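Local coordinates for protein group 1 truncated hemoglobin (Tetrahymena pyriformis, PDB 3AQ9) that binds one heme per subunit and, as a group I truncated hemoglobin, probably binds and carries oxygen and may take part in nitric oxide detoxification, at residues Lys26-Asp31 against Asp84-Asn89. The protein carries 1 engineered substitution. Residues are numbered along the deposited sequence; the frame is centred on the assembly and turned at random.
With HEM (protoporphyrin IX containing Fe), chain C.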
loop_
_atom_site.group_PDB
_atom_site.type_symbol
_atom_site.label_atom_id
_atom_site.label_comp_id
_atom_site.label_asym_id
_atom_site.label_seq_id
_atom_site.Cartn_x
_atom_site.Cartn_y
_atom_site.Cartn_z
ATOM N N LYS A 26 1.827 8.967 6.056
ATOM C CA LYS A 26 2.049 9.648 7.327
ATOM C C LYS A 26 2.251 8.595 8.431
ATOM O O LYS A 26 3.088 8.792 9.337
ATOM C CB LYS A 26 0.818 10.550 7.668
ATOM C CG LYS A 26 0.852 11.247 8.988
ATOM C CD LYS A 26 -0.486 11.933 9.171
ATOM C CE LYS A 26 -0.709 12.915 10.310
ATOM N NZ LYS A 26 -0.241 12.284 11.511
ATOM N N LYS A 27 1.507 7.491 8.381
ATOM C CA LYS A 27 1.670 6.503 9.465
ATOM C C LYS A 27 2.957 5.741 9.230
ATOM O O LYS A 27 3.702 5.500 10.178
ATOM C CB LYS A 27 0.498 5.493 9.399
ATOM C CG LYS A 27 -0.793 6.268 9.878
ATOM C CD LYS A 27 -1.941 5.161 9.875
ATOM C CE LYS A 27 -3.322 5.867 10.186
ATOM N NZ LYS A 27 -3.381 6.416 11.544
ATOM N N VAL A 28 3.206 5.335 7.979
ATOM C CA VAL A 28 4.462 4.534 7.723
ATOM C C VAL A 28 5.709 5.346 8.109
ATOM O O VAL A 28 6.647 4.786 8.716
ATOM C CB VAL A 28 4.499 4.153 6.213
ATOM C CG1 VAL A 28 5.896 3.709 5.740
ATOM C CG2 VAL A 28 3.461 3.038 5.899
ATOM N N LEU A 29 5.718 6.651 7.803
ATOM C CA LEU A 29 6.901 7.453 8.082
ATOM C C LEU A 29 7.053 7.787 9.553
ATOM O O LEU A 29 8.050 8.418 9.941
ATOM C CB LEU A 29 6.833 8.793 7.254
ATOM C CG LEU A 29 6.927 8.502 5.730
ATOM C CD1 LEU A 29 6.670 9.829 4.822
ATOM C CD2 LEU A 29 8.318 7.868 5.265
ATOM N N ALA A 30 6.098 7.356 10.384
ATOM C CA ALA A 30 6.188 7.498 11.849
ATOM C C ALA A 30 6.392 6.124 12.522
ATOM O O ALA A 30 6.442 6.011 13.768
ATOM C CB ALA A 30 4.956 8.185 12.416
ATOM N N ASP A 31 6.485 5.065 11.704
ATOM C CA ASP A 31 6.521 3.708 12.242
ATOM C C ASP A 31 7.981 3.227 12.275
ATOM O O ASP A 31 8.633 3.178 11.251
ATOM C CB ASP A 31 5.691 2.766 11.315
ATOM C CG ASP A 31 5.478 1.380 11.930
ATOM O OD1 ASP A 31 6.448 0.820 12.547
ATOM O OD2 ASP A 31 4.416 0.772 11.787
ATOM N N ASP A 84 4.241 -7.025 7.563
ATOM C CA ASP A 84 3.154 -6.845 8.541
ATOM C C ASP A 84 2.901 -5.394 8.961
ATOM O O ASP A 84 1.784 -4.928 9.093
ATOM C CB ASP A 84 3.480 -7.587 9.853
ATOM C CG ASP A 84 3.334 -9.127 9.707
ATOM O OD1 ASP A 84 3.712 -9.818 10.658
ATOM O OD2 ASP A 84 2.814 -9.616 8.663
ATOM N N ALA A 85 3.981 -4.622 9.075
ATOM C CA ALA A 85 3.814 -3.219 9.456
ATOM C C ALA A 85 3.093 -2.456 8.338
ATOM O O ALA A 85 2.262 -1.592 8.618
ATOM C CB ALA A 85 5.254 -2.564 9.709
ATOM N N ILE A 86 3.481 -2.736 7.103
ATOM C CA ILE A 86 2.762 -2.054 5.983
ATOM C C ILE A 86 1.277 -2.415 6.041
ATOM O O ILE A 86 0.426 -1.525 5.902
ATOM C CB ILE A 86 3.370 -2.440 4.592
ATOM C CG1 ILE A 86 4.800 -1.892 4.510
ATOM C CG2 ILE A 86 2.364 -2.054 3.399
ATOM C CD1 ILE A 86 4.939 -0.418 4.656
ATOM N N ILE A 87 0.932 -3.690 6.135
ATOM C CA ILE A 87 -0.519 -4.046 6.171
ATOM C C ILE A 87 -1.217 -3.430 7.361
ATOM O O ILE A 87 -2.346 -2.855 7.202
ATOM C CB ILE A 87 -0.694 -5.582 6.298
ATOM C CG1 ILE A 87 -0.127 -6.233 5.046
ATOM C CG2 ILE A 87 -2.173 -5.968 6.580
ATOM C CD1 ILE A 87 -0.994 -6.024 3.696
ATOM N N GLU A 88 -0.560 -3.447 8.545
ATOM C CA GLU A 88 -1.216 -2.816 9.700
ATOM C C GLU A 88 -1.492 -1.306 9.471
ATOM O O GLU A 88 -2.556 -0.787 9.872
ATOM C CB GLU A 88 -0.382 -2.871 10.974
ATOM C CG GLU A 88 -0.308 -4.394 11.397
ATOM C CD GLU A 88 0.720 -4.616 12.499
ATOM O OE1 GLU A 88 1.287 -3.674 13.048
ATOM O OE2 GLU A 88 0.934 -5.824 12.789
ATOM N N ASN A 89 -0.483 -0.648 8.899
ATOM C CA ASN A 89 -0.676 0.804 8.633
ATOM C C ASN A 89 -1.718 1.069 7.563
ATOM O O ASN A 89 -2.474 2.060 7.677
ATOM C CB ASN A 89 0.636 1.494 8.245
ATOM C CG ASN A 89 1.540 1.682 9.486
ATOM O OD1 ASN A 89 1.160 2.377 10.400
ATOM N ND2 ASN A 89 2.704 1.085 9.491
HETATM C CHA HEM C . 8.784 0.878 -4.015
HETATM C CHB HEM C . 9.515 0.080 0.776
HETATM C CHC HEM C . 5.840 -3.040 0.806
HETATM C CHD HEM C . 4.349 -1.063 -3.428
HETATM C C1A HEM C . 9.290 0.920 -2.727
HETATM C C2A HEM C . 10.486 1.659 -2.293
HETATM C C3A HEM C . 10.641 1.464 -1.001
HETATM C C4A HEM C . 9.622 0.555 -0.529
HETATM C CMA HEM C . 11.692 2.010 -0.018
HETATM C CAA HEM C . 11.277 2.648 -3.239
HETATM C CBA HEM C . 12.789 2.611 -3.550
HETATM C CGA HEM C . 12.891 4.135 -4.170
HETATM O O1A HEM C . 12.462 4.330 -5.364
HETATM O O2A HEM C . 12.967 5.185 -3.423
HETATM C C1B HEM C . 8.582 -0.933 1.140
HETATM C C2B HEM C . 8.682 -1.599 2.428
HETATM C C3B HEM C . 7.722 -2.537 2.391
HETATM C C4B HEM C . 7.036 -2.353 1.139
HETATM C CMB HEM C . 9.684 -1.358 3.556
HETATM C CAB HEM C . 7.454 -3.556 3.507
HETATM C CBB HEM C . 7.279 -4.782 3.040
HETATM C C1C HEM C . 5.068 -2.712 -0.322
HETATM C C2C HEM C . 3.729 -3.191 -0.565
HETATM C C3C HEM C . 3.352 -2.605 -1.719
HETATM C C4C HEM C . 4.403 -1.768 -2.215
HETATM C CMC HEM C . 2.937 -4.156 0.411
HETATM C CAC HEM C . 1.972 -2.688 -2.473
HETATM C CBC HEM C . 1.093 -3.646 -2.183
HETATM C C1D HEM C . 5.458 -0.384 -3.949
HETATM C C2D HEM C . 5.395 0.291 -5.218
HETATM C C3D HEM C . 6.722 0.840 -5.386
HETATM C C4D HEM C . 7.439 0.450 -4.216
HETATM C CMD HEM C . 4.254 0.421 -6.238
HETATM C CAD HEM C . 7.200 1.669 -6.547
HETATM C CBD HEM C . 7.719 0.894 -7.681
HETATM C CGD HEM C . 8.034 1.871 -8.838
HETATM O O1D HEM C . 8.161 1.427 -9.975
HETATM O O2D HEM C . 8.445 3.070 -8.531
HETATM N NA HEM C . 8.824 0.264 -1.598
HETATM N NB HEM C . 7.585 -1.360 0.243
HETATM N NC HEM C . 5.462 -1.873 -1.322
HETATM N ND HEM C . 6.695 -0.259 -3.262
HETATM FE FE HEM C . 7.171 -0.828 -1.491
HETATM O O HOH W 1 6.044 0.884 -0.679
#
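With CG of D31 anti to its backbone N (chi1 -170°) and CG of N89 anti to its carbonyl carbon (chi1 -75°), the carboxylate and the amide meet between helix 80-96 and the turn that ends helix 13-28. N89 ND2 donates to D31 OD2 at 2.9 Å, a fairly straight bond on the anti side of the carboxylate but tilted out of its plane, with OD2 near the amide plane; the two flat groups stand 80° apart. The same nitrogen makes a weak bond to A85 O, which may help hold the amide's rotation, while N89 OD1 rests 3.3 Å from K27 CB. The type I turn from V28 to D31 brings the aspartate round to face helix 80-96, and R33 salt-bridges that same D31 OD2 and also E88 OE1, probably easing repulsion between those acids. K27 runs past N89 to a salt bridge with E96. A leucine in place of N89 would probably leave D31 OD2 with R33 but without the amide donor, and A85 O without its weak second contact. Deeper in, V28 CG2 touches both N89 CB and I86 CD1, each at 4.0 Å. I86 lays CG1 3.3 Å from CAB of a heme vinyl, linking this seam to the pocket: the end of helix 13-28 and its turn packed on helix 80-96, the B/G helix packing of the 2/2 globin fold.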